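Short-chain-enoyl-CoA hydratase (Clostridium acetobutylicum, PDB 5Z7R) catalyses the reversible hydration of crotonyl-CoA to 3-hydroxybutyryl-CoA as a crotonase-family enzyme of butanoate metabolism, also accepting hexenoyl-CoA but not longer analogues. Local coordinates at the interface of chains A and B. Sequence-based numbering; all coordinates share one arbitrary frame. Chains: chain A/B, Short-chain-enoyl-CoA hydratase.

Contact 1: the interface of chains A and B. Residues chain A 135, 140-141, 162-163; chain B 206-207, 210-211, 214.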
ATOM      1  N   VAL A 135      17.724  17.104 -14.383  1.00 30.15           N
ATOM      2  CA  VAL A 135      17.195  18.429 -14.052  1.00 30.95           C
ATOM      3  C   VAL A 135      18.022  19.607 -14.624  1.00 30.40           C
ATOM      4  O   VAL A 135      17.519  20.737 -14.780  1.00 28.62           O
ATOM      5  CB  VAL A 135      16.972  18.554 -12.517  1.00 32.87           C
ATOM      6  CG1 VAL A 135      18.282  18.644 -11.730  1.00 31.93           C
ATOM      7  CG2 VAL A 135      16.151  19.787 -12.238  1.00 37.23           C
ATOM      8  N   THR A 140      12.867  15.660 -15.440  1.00 31.45           N
ATOM      9  CA  THR A 140      13.067  14.734 -14.333  1.00 31.24           C
ATOM     10  C   THR A 140      13.685  13.494 -14.929  1.00 28.76           C
ATOM     11  O   THR A 140      13.602  13.295 -16.122  1.00 27.05           O
ATOM     12  CB  THR A 140      11.734  14.242 -13.735  1.00 29.34           C
ATOM     13  OG1 THR A 140      11.081  13.377 -14.673  1.00 27.50           O
ATOM     14  CG2 THR A 140      10.816  15.406 -13.393  1.00 28.85           C
ATOM     15  N   PRO A 141      14.257  12.642 -14.088  1.00 27.70           N
ATOM     16  CA  PRO A 141      14.563  11.313 -14.546  1.00 28.52           C
ATOM     17  C   PRO A 141      13.341  10.710 -15.248  1.00 27.37           C
ATOM     18  O   PRO A 141      12.228  10.956 -14.832  1.00 31.00           O
ATOM     19  CB  PRO A 141      14.920  10.579 -13.245  1.00 28.51           C
ATOM     20  CG  PRO A 141      15.542  11.673 -12.389  1.00 27.33           C
ATOM     21  CD  PRO A 141      14.770  12.904 -12.720  1.00 28.33           C
ATOM     22  N   ILE A 162      19.467  14.090  -7.314  1.00 26.87           N
ATOM     23  CA  ILE A 162      18.546  14.528  -8.370  1.00 24.97           C
ATOM     24  C   ILE A 162      18.315  16.029  -8.417  1.00 24.40           C
ATOM     25  O   ILE A 162      18.265  16.602  -9.499  1.00 24.69           O
ATOM     26  CB  ILE A 162      17.212  13.775  -8.317  1.00 23.73           C
ATOM     27  CG1 ILE A 162      17.406  12.303  -8.692  1.00 25.28           C
ATOM     28  CG2 ILE A 162      16.233  14.335  -9.338  1.00 23.60           C
ATOM     29  CD1 ILE A 162      16.256  11.372  -8.270  1.00 25.32           C
ATOM     30  N   PHE A 163      18.188  16.685  -7.274  1.00 26.22           N
ATOM     31  CA  PHE A 163      18.031  18.134  -7.281  1.00 27.25           C
ATOM     32  C   PHE A 163      19.298  18.855  -7.693  1.00 29.29           C
ATOM     33  O   PHE A 163      19.198  19.861  -8.386  1.00 33.69           O
ATOM     34  CB  PHE A 163      17.580  18.727  -5.936  1.00 26.18           C
ATOM     35  CG  PHE A 163      16.324  18.133  -5.371  1.00 25.50           C
ATOM     36  CD1 PHE A 163      15.424  17.426  -6.150  1.00 26.76           C
ATOM     37  CD2 PHE A 163      16.025  18.309  -4.023  1.00 24.77           C
ATOM     38  CE1 PHE A 163      14.284  16.863  -5.582  1.00 26.31           C
ATOM     39  CE2 PHE A 163      14.878  17.758  -3.464  1.00 24.13           C
ATOM     40  CZ  PHE A 163      14.012  17.040  -4.239  1.00 24.68           C
TER
ATOM     41  N   ALA B 206      11.516  21.090 -13.337  1.00 31.14           N
ATOM     42  CA  ALA B 206      12.069  19.732 -13.260  1.00 30.74           C
ATOM     43  C   ALA B 206      12.411  19.326 -11.848  1.00 29.65           C
ATOM     44  O   ALA B 206      12.254  18.169 -11.488  1.00 29.83           O
ATOM     45  CB  ALA B 206      13.289  19.588 -14.152  1.00 30.15           C
ATOM     46  N   VAL B 207      12.918  20.272 -11.070  1.00 30.54           N
ATOM     47  CA  VAL B 207      13.234  20.041  -9.661  1.00 31.44           C
ATOM     48  C   VAL B 207      11.924  19.879  -8.891  1.00 29.49           C
ATOM     49  O   VAL B 207      11.756  18.947  -8.132  1.00 27.44           O
ATOM     50  CB  VAL B 207      14.095  21.189  -9.057  1.00 32.45           C
ATOM     51  CG1 VAL B 207      14.159  21.111  -7.540  1.00 32.60           C
ATOM     52  CG2 VAL B 207      15.517  21.147  -9.593  1.00 32.61           C
ATOM     53  N   SER B 210      10.370  16.642  -9.933  1.00 29.29           N
ATOM     54  CA  SER B 210      11.166  15.526  -9.431  1.00 29.49           C
ATOM     55  C   SER B 210      10.885  15.342  -7.947  1.00 25.63           C
ATOM     56  O   SER B 210      10.661  14.229  -7.500  1.00 24.12           O
ATOM     57  CB  SER B 210      12.676  15.715  -9.637  1.00 31.87           C
ATOM     58  OG  SER B 210      13.022  15.796 -11.012  1.00 36.58           O
ATOM     59  N   LYS B 211      10.913  16.427  -7.184  1.00 25.02           N
ATOM     60  CA  LYS B 211      10.486  16.357  -5.776  1.00 25.17           C
ATOM     61  C   LYS B 211       9.116  15.685  -5.592  1.00 25.71           C
ATOM     62  O   LYS B 211       8.961  14.762  -4.785  1.00 27.29           O
ATOM     63  CB  LYS B 211      10.466  17.723  -5.106  1.00 23.90           C
ATOM     64  CG  LYS B 211       9.945  17.600  -3.684  1.00 24.01           C
ATOM     65  CD  LYS B 211      10.427  18.735  -2.805  1.00 23.13           C
ATOM     66  CE  LYS B 211       9.770  18.617  -1.456  1.00 22.73           C
ATOM     67  NZ  LYS B 211      10.264  19.683  -0.569  1.00 23.41           N
ATOM     68  N   ILE B 214       9.379  11.849  -6.357  1.00 22.77           N
ATOM     69  CA  ILE B 214      10.042  11.098  -5.287  1.00 23.96           C
ATOM     70  C   ILE B 214       9.122  10.964  -4.055  1.00 22.50           C
ATOM     71  O   ILE B 214       8.878   9.860  -3.569  1.00 20.40           O
ATOM     72  CB  ILE B 214      11.376  11.766  -4.907  1.00 24.41           C
ATOM     73  CG1 ILE B 214      12.355  11.679  -6.099  1.00 24.91           C
ATOM     74  CG2 ILE B 214      11.962  11.101  -3.670  1.00 24.52           C
ATOM     75  CD1 ILE B 214      13.467  12.701  -6.025  1.00 26.20           C
TER
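A:Val135 turns its CG2 methyl onto B:Ala206 and B:Val207, the first turn of helix 204-217 in chain B. That methyl lies 3.4 Å from the CB of B:Ala206, a tight fit; its approach to CG2 of B:Val207 is modelled too close to be trusted. With CG1 of A:Val135 between the backbone N and the carbonyl carbon (chi1 71°), CG2 is left anti to N and points at the partner helix. One turn on, B:Ser210 packs between A:Thr140 and A:Ile162, with A:Pro141 at the margin. Its hydroxyl oxygen OG meets carbon here: the CG2 methyl of A:Thr140 is 3.3 Å from OG, while CG2 of A:Ile162 packs 3.8 Å from CB of B:Ser210. The ring of A:Phe163 lies obliquely across B:Lys211, its CE1-CZ rim against the lysine's backbone and CB, with CZ 3.7 Å from CB. A:Phe163 and B:Val207 cross at about a right angle, ring atom CD1 near CG1 of the valine. Farther along, A:Ile162 and B:Ile214 meet tip to tip, with 3.8 Å between their CD1 methyls.

Second-shell bonds keep the hydroxyls occupied within their own chains. With OG beside its own backbone N (chi1 -62°), B:Ser210 turns back along its helix and donates to the carbonyl O of B:Ala206 at 2.5 Å. A:Thr140 sends OG1 to the carbonyl O of A:Pro141 at 2.7 Å, from above the carbonyl plane, leaving its methyl for the interface. Nitrogens and oxygens of the two chains stay too far apart here to bond, and contact across the patch is by packing. Chain A contributes the 3-10 helix 134-137, the following loop and helix 155-164, placing this subunit contact beside A:Glu134, the probable catalytic proton acceptor.

Contact 2: the interface of chains A and B. Residues chain A 155-156, 159, 163; chain B 99, 120-121, 199, 211, 214.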
ATOM      1  N   MET A 155      16.036   8.476   0.924  1.00 26.98           N
ATOM      2  CA  MET A 155      15.585   9.753   0.428  1.00 28.88           C
ATOM      3  C   MET A 155      16.589  10.898   0.512  1.00 28.00           C
ATOM      4  O   MET A 155      16.709  11.691  -0.422  1.00 25.96           O
ATOM      5  CB  MET A 155      14.301  10.132   1.118  1.00 32.52           C
ATOM      6  CG  MET A 155      13.170   9.255   0.655  1.00 36.38           C
ATOM      7  SD  MET A 155      11.836  10.258   0.004  1.00 49.64           S
ATOM      8  CE  MET A 155      11.496  11.371   1.382  1.00 42.85           C
ATOM      9  N   GLY A 156      17.303  10.999   1.618  1.00 26.57           N
ATOM     10  CA  GLY A 156      18.270  12.081   1.756  1.00 26.50           C
ATOM     11  C   GLY A 156      19.189  12.178   0.571  1.00 26.15           C
ATOM     12  O   GLY A 156      19.377  13.251   0.020  1.00 25.98           O
ATOM     13  N   LYS A 159      17.462  12.541  -3.168  1.00 23.70           N
ATOM     14  CA  LYS A 159      17.030  13.894  -3.386  1.00 25.95           C
ATOM     15  C   LYS A 159      18.175  14.852  -3.670  1.00 26.99           C
ATOM     16  O   LYS A 159      18.063  15.758  -4.503  1.00 24.27           O
ATOM     17  CB  LYS A 159      16.180  14.393  -2.210  1.00 28.19           C
ATOM     18  CG  LYS A 159      14.778  13.798  -2.197  1.00 28.62           C
ATOM     19  CD  LYS A 159      13.992  14.237  -0.971  1.00 28.42           C
ATOM     20  CE  LYS A 159      12.515  13.963  -1.160  1.00 28.60           C
ATOM     21  NZ  LYS A 159      11.682  14.764  -0.232  1.00 29.24           N
ATOM     22  N   PHE A 163      18.188  16.685  -7.274  1.00 26.22           N
ATOM     23  CA  PHE A 163      18.031  18.134  -7.281  1.00 27.25           C
ATOM     24  C   PHE A 163      19.298  18.855  -7.693  1.00 29.29           C
ATOM     25  O   PHE A 163      19.198  19.861  -8.386  1.00 33.69           O
ATOM     26  CB  PHE A 163      17.580  18.727  -5.936  1.00 26.18           C
ATOM     27  CG  PHE A 163      16.324  18.133  -5.371  1.00 25.50           C
ATOM     28  CD1 PHE A 163      15.424  17.426  -6.150  1.00 26.76           C
ATOM     29  CD2 PHE A 163      16.025  18.309  -4.023  1.00 24.77           C
ATOM     30  CE1 PHE A 163      14.284  16.863  -5.582  1.00 26.31           C
ATOM     31  CE2 PHE A 163      14.878  17.758  -3.464  1.00 24.13           C
ATOM     32  CZ  PHE A 163      14.012  17.040  -4.239  1.00 24.68           C
TER
ATOM     33  N   PRO B  99      12.936  22.485  -3.001  1.00 32.20           N
ATOM     34  CA  PRO B  99      13.823  21.729  -2.100  1.00 31.79           C
ATOM     35  C   PRO B  99      14.076  22.497  -0.816  1.00 32.01           C
ATOM     36  O   PRO B  99      14.267  23.725  -0.874  1.00 32.69           O
ATOM     37  CB  PRO B  99      15.103  21.576  -2.901  1.00 32.38           C
ATOM     38  CG  PRO B  99      14.957  22.520  -4.047  1.00 33.96           C
ATOM     39  CD  PRO B  99      13.516  22.658  -4.333  1.00 30.69           C
ATOM     40  N   ASP B 120      14.327  18.004   2.754  1.00 27.61           N
ATOM     41  CA  ASP B 120      14.653  17.096   1.668  1.00 28.16           C
ATOM     42  C   ASP B 120      16.035  16.538   1.905  1.00 28.40           C
ATOM     43  O   ASP B 120      16.302  15.368   1.645  1.00 26.47           O
ATOM     44  CB  ASP B 120      14.599  17.826   0.317  1.00 29.44           C
ATOM     45  CG  ASP B 120      13.190  18.238  -0.060  1.00 26.66           C
ATOM     46  OD1 ASP B 120      12.348  17.357  -0.315  1.00 26.25           O
ATOM     47  OD2 ASP B 120      12.922  19.440  -0.101  1.00 26.43           O
ATOM     48  N   ILE B 121      16.892  17.411   2.418  1.00 28.46           N
ATOM     49  CA  ILE B 121      18.298  17.139   2.645  1.00 27.67           C
ATOM     50  C   ILE B 121      18.793  17.675   4.006  1.00 26.20           C
ATOM     51  O   ILE B 121      18.457  18.783   4.404  1.00 29.13           O
ATOM     52  CB  ILE B 121      19.130  17.813   1.540  1.00 28.35           C
ATOM     53  CG1 ILE B 121      18.741  17.257   0.176  1.00 27.04           C
ATOM     54  CG2 ILE B 121      20.627  17.593   1.772  1.00 27.56           C
ATOM     55  CD1 ILE B 121      18.947  18.263  -0.926  1.00 27.84           C
ATOM     56  N   ILE B 199      21.276  23.603  -6.910  1.00 35.85           N
ATOM     57  CA  ILE B 199      19.874  23.233  -7.123  1.00 35.46           C
ATOM     58  C   ILE B 199      19.140  24.298  -7.931  1.00 36.06           C
ATOM     59  O   ILE B 199      18.428  24.013  -8.885  1.00 34.87           O
ATOM     60  CB  ILE B 199      19.168  23.084  -5.765  1.00 34.60           C
ATOM     61  CG1 ILE B 199      19.635  21.788  -5.062  1.00 35.66           C
ATOM     62  CG2 ILE B 199      17.660  23.157  -5.945  1.00 35.19           C
ATOM     63  CD1 ILE B 199      18.819  21.354  -3.853  1.00 35.11           C
ATOM     64  N   LYS B 211      10.913  16.427  -7.184  1.00 25.02           N
ATOM     65  CA  LYS B 211      10.486  16.357  -5.776  1.00 25.17           C
ATOM     66  C   LYS B 211       9.116  15.685  -5.592  1.00 25.71           C
ATOM     67  O   LYS B 211       8.961  14.762  -4.785  1.00 27.29           O
ATOM     68  CB  LYS B 211      10.466  17.723  -5.106  1.00 23.90           C
ATOM     69  CG  LYS B 211       9.945  17.600  -3.684  1.00 24.01           C
ATOM     70  CD  LYS B 211      10.427  18.735  -2.805  1.00 23.13           C
ATOM     71  CE  LYS B 211       9.770  18.617  -1.456  1.00 22.73           C
ATOM     72  NZ  LYS B 211      10.264  19.683  -0.569  1.00 23.41           N
ATOM     73  N   ILE B 214       9.379  11.849  -6.357  1.00 22.77           N
ATOM     74  CA  ILE B 214      10.042  11.098  -5.287  1.00 23.96           C
ATOM     75  C   ILE B 214       9.122  10.964  -4.055  1.00 22.50           C
ATOM     76  O   ILE B 214       8.878   9.860  -3.569  1.00 20.40           O
ATOM     77  CB  ILE B 214      11.376  11.766  -4.907  1.00 24.41           C
ATOM     78  CG1 ILE B 214      12.355  11.679  -6.099  1.00 24.91           C
ATOM     79  CG2 ILE B 214      11.962  11.101  -3.670  1.00 24.52           C
ATOM     80  CD1 ILE B 214      13.467  12.701  -6.025  1.00 26.20           C
TER
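The A:Phe163 ring presents an edge to B:Asp120: CB of the aspartate lies in the ring plane, 3.8 Å from CE2, and the carboxylate stands nearly perpendicular to the ring, their planes 85° apart. On one face, toward the rim, sits the backbone O of A:Lys159 from the preceding helical turn, 3.1 Å above the plane. CB of B:Pro99 leans on the rim of the opposite face, 3.6 Å from ring atom CD2, and the side chain of B:Ile199 runs alongside the phenylalanine, pointing the same way, with CD1 against CB of A:Phe163. CG of the phenylalanine is anti to its carbonyl carbon (chi1 -55°), which carries the ring off helix 155-164 into this pocket of chain B.

B:Asp120 is also the charged centre of the patch. A:Lys159 stretches across it at about a right angle, its extended chain bringing the ammonium NZ to OD1 in a salt bridge of 2.7 Å that uses the anti lone pair. B:Lys211, reaching in from its own helix with an equally extended chain, bridges the other oxygen, OD2, through the syn lone pair. The carboxylate is thus gripped at both oxygens, one by each subunit, which fixes its rotation and may stabilise its negative charge; it may also offset repulsion between the two ammonium groups, as NZ of A:Lys159 and NZ of B:Lys211 are 5.1 Å apart. The aliphatic part of A:Lys159 is not idle: its CD rests near CB of B:Asp120. On the far side of this lysine, B:Ile214 and A:Met155 run antiparallel alongside each other, and the CG2 methyl of B:Ile214 lies 3.8 Å from both CE of A:Lys159 and the thioether SD of A:Met155.

Contact 1 and contact 2 are neighbouring parts of one subunit interface, their C-alpha centres about 8 Å apart. They share A:Phe163, B:Lys211 and B:Ile214, and in both helix 155-164 of chain A packs against helix 204-217 of chain B. The centre of contact 1 is about 7 Å from A:Glu134 and about 10 Å from A:Glu114, so subunit packing may help support that wall of chain A's active site; contact 2 adds an intersubunit salt bridge. The interface is not an exact two-fold, and the six deposited copies suit the dimer-of-trimers hexamer typical of crotonases, possibly with this as an intratrimer contact, although a homotetramer has been reported.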